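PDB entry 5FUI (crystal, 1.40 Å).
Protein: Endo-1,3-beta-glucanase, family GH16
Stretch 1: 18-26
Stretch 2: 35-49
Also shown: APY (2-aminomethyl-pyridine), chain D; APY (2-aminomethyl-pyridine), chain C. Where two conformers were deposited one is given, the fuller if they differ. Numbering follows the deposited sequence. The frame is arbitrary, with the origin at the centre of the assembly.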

# COMPACT_ATOMS: atom_id res chain seq x y z
N TYR A 18 -3.70 3.51 -8.87
CA TYR A 18 -4.54 2.31 -8.91
C TYR A 18 -5.49 2.26 -10.13
O TYR A 18 -5.86 3.35 -10.65
CB TYR A 18 -5.44 2.21 -7.66
CG TYR A 18 -6.20 3.47 -7.29
CD1 TYR A 18 -7.38 3.86 -7.98
CD2 TYR A 18 -5.77 4.23 -6.22
CE1 TYR A 18 -8.09 5.03 -7.60
CE2 TYR A 18 -6.44 5.34 -5.83
CZ TYR A 18 -7.61 5.73 -6.50
OH TYR A 18 -8.24 6.89 -6.12
N LEU A 19 -5.79 1.07 -10.64
CA LEU A 19 -6.81 0.96 -11.74
C LEU A 19 -8.18 0.94 -11.14
O LEU A 19 -9.07 1.54 -11.73
CB LEU A 19 -6.54 -0.27 -12.58
CG LEU A 19 -7.48 -0.57 -13.74
CD1 LEU A 19 -7.35 0.52 -14.77
CD2 LEU A 19 -7.10 -1.94 -14.38
N TYR A 20 -8.38 0.24 -10.01
CA TYR A 20 -9.70 0.22 -9.38
C TYR A 20 -9.52 0.57 -7.94
O TYR A 20 -8.50 0.28 -7.39
CB TYR A 20 -10.36 -1.13 -9.47
CG TYR A 20 -10.38 -1.73 -10.90
CD1 TYR A 20 -11.25 -1.27 -11.87
CD2 TYR A 20 -9.52 -2.78 -11.19
CE1 TYR A 20 -11.26 -1.87 -13.15
CE2 TYR A 20 -9.49 -3.39 -12.40
CZ TYR A 20 -10.35 -2.95 -13.38
OH TYR A 20 -10.26 -3.61 -14.60
N SER A 21 -10.58 1.10 -7.35
CA SER A 21 -10.58 1.41 -5.92
C SER A 21 -12.03 1.44 -5.41
O SER A 21 -13.04 1.48 -6.21
CB SER A 21 -9.96 2.78 -5.62
OG SER A 21 -10.78 3.83 -6.20
N ASN A 22 -12.15 1.42 -4.09
CA ASN A 22 -13.42 1.62 -3.42
C ASN A 22 -13.21 2.62 -2.31
O ASN A 22 -12.36 2.41 -1.50
CB ASN A 22 -13.89 0.29 -2.78
CG ASN A 22 -15.13 0.46 -1.91
OD1 ASN A 22 -15.14 0.05 -0.74
ND2 ASN A 22 -16.16 1.00 -2.47
N ASP A 23 -14.04 3.66 -2.29
CA ASP A 23 -14.14 4.53 -1.13
C ASP A 23 -12.82 5.15 -0.68
O ASP A 23 -12.50 5.18 0.51
CB ASP A 23 -14.89 3.84 0.04
CG ASP A 23 -15.39 4.78 1.08
OD1 ASP A 23 -15.53 6.02 0.80
OD2 ASP A 23 -15.55 4.33 2.26
N VAL A 24 -12.08 5.70 -1.65
CA VAL A 24 -10.90 6.50 -1.31
C VAL A 24 -10.89 7.76 -2.15
O VAL A 24 -11.68 7.87 -3.12
CB VAL A 24 -9.59 5.71 -1.58
CG1 VAL A 24 -9.51 4.42 -0.73
CG2 VAL A 24 -9.35 5.45 -3.07
N GLN A 25 -10.03 8.72 -1.79
CA GLN A 25 -9.94 9.89 -2.65
C GLN A 25 -8.47 10.29 -2.77
O GLN A 25 -7.67 10.10 -1.89
CB GLN A 25 -10.67 11.08 -2.05
CG GLN A 25 -12.19 10.86 -2.07
CD GLN A 25 -12.96 11.96 -1.44
OE1 GLN A 25 -12.65 13.12 -1.62
NE2 GLN A 25 -13.94 11.59 -0.65
N LYS A 26 -8.13 10.89 -3.89
CA LYS A 26 -6.78 11.46 -4.11
C LYS A 26 -6.68 12.90 -3.57
O LYS A 26 -7.69 13.66 -3.58
CB LYS A 26 -6.46 11.51 -5.61
CG LYS A 26 -6.42 10.18 -6.36
CD LYS A 26 -6.06 10.43 -7.81
CE LYS A 26 -6.05 9.17 -8.64
NZ LYS A 26 -6.93 8.17 -8.04
N ASN A 35 -1.36 11.68 -2.86
CA ASN A 35 -1.52 10.51 -2.02
C ASN A 35 -2.95 10.12 -2.00
O ASN A 35 -3.82 10.86 -2.38
CB ASN A 35 -0.99 10.75 -0.57
CG ASN A 35 -1.74 11.80 0.21
OD1 ASN A 35 -1.36 12.96 0.22
ND2 ASN A 35 -2.78 11.41 0.90
N VAL A 36 -3.19 8.88 -1.61
CA VAL A 36 -4.58 8.37 -1.33
C VAL A 36 -4.90 8.77 0.10
O VAL A 36 -4.11 8.49 1.07
CB VAL A 36 -4.65 6.84 -1.54
CG1 VAL A 36 -6.07 6.38 -1.44
CG2 VAL A 36 -4.17 6.57 -2.95
N GLY A 37 -6.09 9.40 0.26
CA GLY A 37 -6.61 9.74 1.57
C GLY A 37 -8.10 9.37 1.68
O GLY A 37 -8.65 8.74 0.78
N TYR A 38 -8.68 9.80 2.81
CA TYR A 38 -10.09 9.55 3.11
C TYR A 38 -10.38 8.03 2.96
O TYR A 38 -11.38 7.57 2.39
CB TYR A 38 -11.03 10.37 2.19
CG TYR A 38 -10.75 11.85 2.35
CD1 TYR A 38 -11.22 12.53 3.50
CD2 TYR A 38 -9.84 12.49 1.51
CE1 TYR A 38 -10.88 13.88 3.74
CE2 TYR A 38 -9.53 13.86 1.67
CZ TYR A 38 -10.00 14.52 2.83
OH TYR A 38 -9.63 15.88 2.99
N ILE A 39 -9.51 7.25 3.60
CA ILE A 39 -9.56 5.81 3.58
C ILE A 39 -10.33 5.35 4.83
O ILE A 39 -10.07 5.78 5.94
CB ILE A 39 -8.12 5.22 3.58
CG1 ILE A 39 -7.29 5.82 2.42
CG2 ILE A 39 -8.21 3.65 3.52
CD1 ILE A 39 -5.94 5.08 2.24
N ASN A 40 -11.35 4.55 4.56
CA ASN A 40 -12.25 4.05 5.58
C ASN A 40 -12.10 2.55 5.78
O ASN A 40 -11.41 1.91 5.03
CB ASN A 40 -13.71 4.37 5.21
CG ASN A 40 -13.96 5.84 5.11
OD1 ASN A 40 -14.62 6.27 4.16
ND2 ASN A 40 -13.54 6.58 6.03
N ASN A 41 -12.76 1.99 6.77
CA ASN A 41 -12.83 0.53 6.87
C ASN A 41 -13.45 0.06 5.53
O ASN A 41 -14.50 0.58 5.14
CB ASN A 41 -13.81 0.15 8.00
CG ASN A 41 -13.27 0.44 9.38
OD1 ASN A 41 -12.34 1.14 9.57
ND2 ASN A 41 -13.85 -0.25 10.39
N GLY A 42 -12.89 -0.98 4.93
CA GLY A 42 -13.47 -1.54 3.73
C GLY A 42 -13.14 -0.85 2.43
O GLY A 42 -13.45 -1.36 1.32
N SER A 43 -12.44 0.32 2.50
CA SER A 43 -11.80 0.90 1.30
C SER A 43 -10.69 -0.04 0.78
O SER A 43 -10.13 -0.82 1.53
CB SER A 43 -11.14 2.20 1.70
OG SER A 43 -12.10 3.13 2.18
N TRP A 44 -10.41 0.05 -0.52
CA TRP A 44 -9.32 -0.68 -1.09
C TRP A 44 -8.84 -0.10 -2.38
O TRP A 44 -9.53 0.78 -2.98
CB TRP A 44 -9.66 -2.19 -1.29
CG TRP A 44 -10.95 -2.42 -2.09
CD1 TRP A 44 -12.25 -2.58 -1.62
CD2 TRP A 44 -11.07 -2.39 -3.57
NE1 TRP A 44 -13.14 -2.70 -2.67
CE2 TRP A 44 -12.47 -2.55 -3.88
CE3 TRP A 44 -10.14 -2.15 -4.63
CZ2 TRP A 44 -12.93 -2.53 -5.17
CZ3 TRP A 44 -10.65 -2.20 -5.96
CH2 TRP A 44 -12.00 -2.40 -6.19
N MET A 45 -7.68 -0.57 -2.83
CA MET A 45 -7.11 -0.11 -4.11
C MET A 45 -6.50 -1.31 -4.77
O MET A 45 -5.89 -2.15 -4.08
CB MET A 45 -6.06 0.95 -3.89
CG MET A 45 -6.52 2.22 -3.22
SD MET A 45 -6.44 2.13 -1.35
CE MET A 45 -4.73 2.41 -1.12
N SER A 46 -6.52 -1.36 -6.09
CA SER A 46 -5.97 -2.50 -6.81
C SER A 46 -5.04 -2.00 -7.94
O SER A 46 -5.44 -1.14 -8.72
CB SER A 46 -7.14 -3.32 -7.39
OG SER A 46 -6.78 -4.43 -8.17
N TYR A 47 -3.87 -2.63 -8.07
CA TYR A 47 -2.81 -2.22 -9.04
C TYR A 47 -2.48 -3.43 -9.93
O TYR A 47 -1.89 -4.40 -9.50
CB TYR A 47 -1.56 -1.84 -8.22
CG TYR A 47 -1.82 -0.77 -7.19
CD1 TYR A 47 -2.28 -1.10 -5.88
CD2 TYR A 47 -1.67 0.62 -7.52
CE1 TYR A 47 -2.51 -0.10 -4.93
CE2 TYR A 47 -1.92 1.62 -6.56
CZ TYR A 47 -2.40 1.25 -5.28
OH TYR A 47 -2.68 2.15 -4.31
N PRO A 48 -2.91 -3.40 -11.21
CA PRO A 48 -2.62 -4.55 -12.10
C PRO A 48 -1.15 -4.55 -12.60
O PRO A 48 -0.44 -3.52 -12.63
CB PRO A 48 -3.59 -4.33 -13.25
CG PRO A 48 -3.57 -2.85 -13.39
CD PRO A 48 -3.75 -2.42 -11.91
N GLY A 49 -0.72 -5.74 -12.98
CA GLY A 49 0.51 -5.84 -13.73
C GLY A 49 1.77 -5.64 -12.95
O GLY A 49 2.81 -5.18 -13.48
N APY D . -11.11 12.54 9.17
CM APY D . -10.69 12.40 7.75
C2 APY D . -10.82 10.97 7.23
C3 APY D . -12.00 10.59 6.49
C4 APY D . -12.13 9.27 5.98
C5 APY D . -11.01 8.42 6.34
C6 APY D . -9.91 8.77 7.08
N1 APY D . -9.79 10.05 7.52
N APY C . -7.51 -7.36 -3.24
CM APY C . -7.74 -5.97 -2.91
C2 APY C . -9.07 -5.98 -3.65
C3 APY C . -10.23 -6.16 -2.92
C4 APY C . -11.48 -6.26 -3.56
C5 APY C . -11.52 -6.28 -4.97
C6 APY C . -10.35 -6.11 -5.70
N1 APY C . -9.15 -6.02 -5.02
O HOH W 1 -15.72 1.74 2.91
O HOH W 2 -13.66 8.13 1.06

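Stretch 1 pairs with stretch 2 as antiparallel β-sheet at both of its ends, and a serine-anchored loop and a small apolar cluster fill the space between. In the strand 20-22/44-49 ladder, Ser46 N donates to Tyr20 O (2.9 Å), Asn22 N to Trp44 O (2.9 Å) and Trp44 N to Asn22 O (3.2 Å); beyond its end, Leu19 N reaches Ser46 O (2.9 Å). The second ladder is closed by Gln25 N to Gly37 O (2.9 Å) and Gly37 N to Gln25 O (2.8 Å). Between them stretch 1 bends at Asp23, whose O accepts from Ser43 OG (2.7 Å); the same OG accepts from Asn40 N (2.9 Å), so one small hydroxyl ties the Asn40-Ser43 type II turn to stretch 1. Gly42 suits this turn, since at phi 82° a CB would jam against the preceding carbonyl. Water 1 donates to Asp23 OD2 (2.7 Å) and Asn41 O (2.8 Å). Branched Val24 packs CB on Val36 CG1 (3.6 Å) and CG1 near Met45 SD (3.9 Å), while Tyr18 CD2 meets Met45 CG (3.7 Å) and its CB lies over the Tyr47 ring. On the sheet face carrying Tyr20, Asn22 and Trp44, the flat indole covers Asn22 CB; a 2-aminomethyl-pyridine (chain C) lies over its opposite face. The contact buries 917 Å².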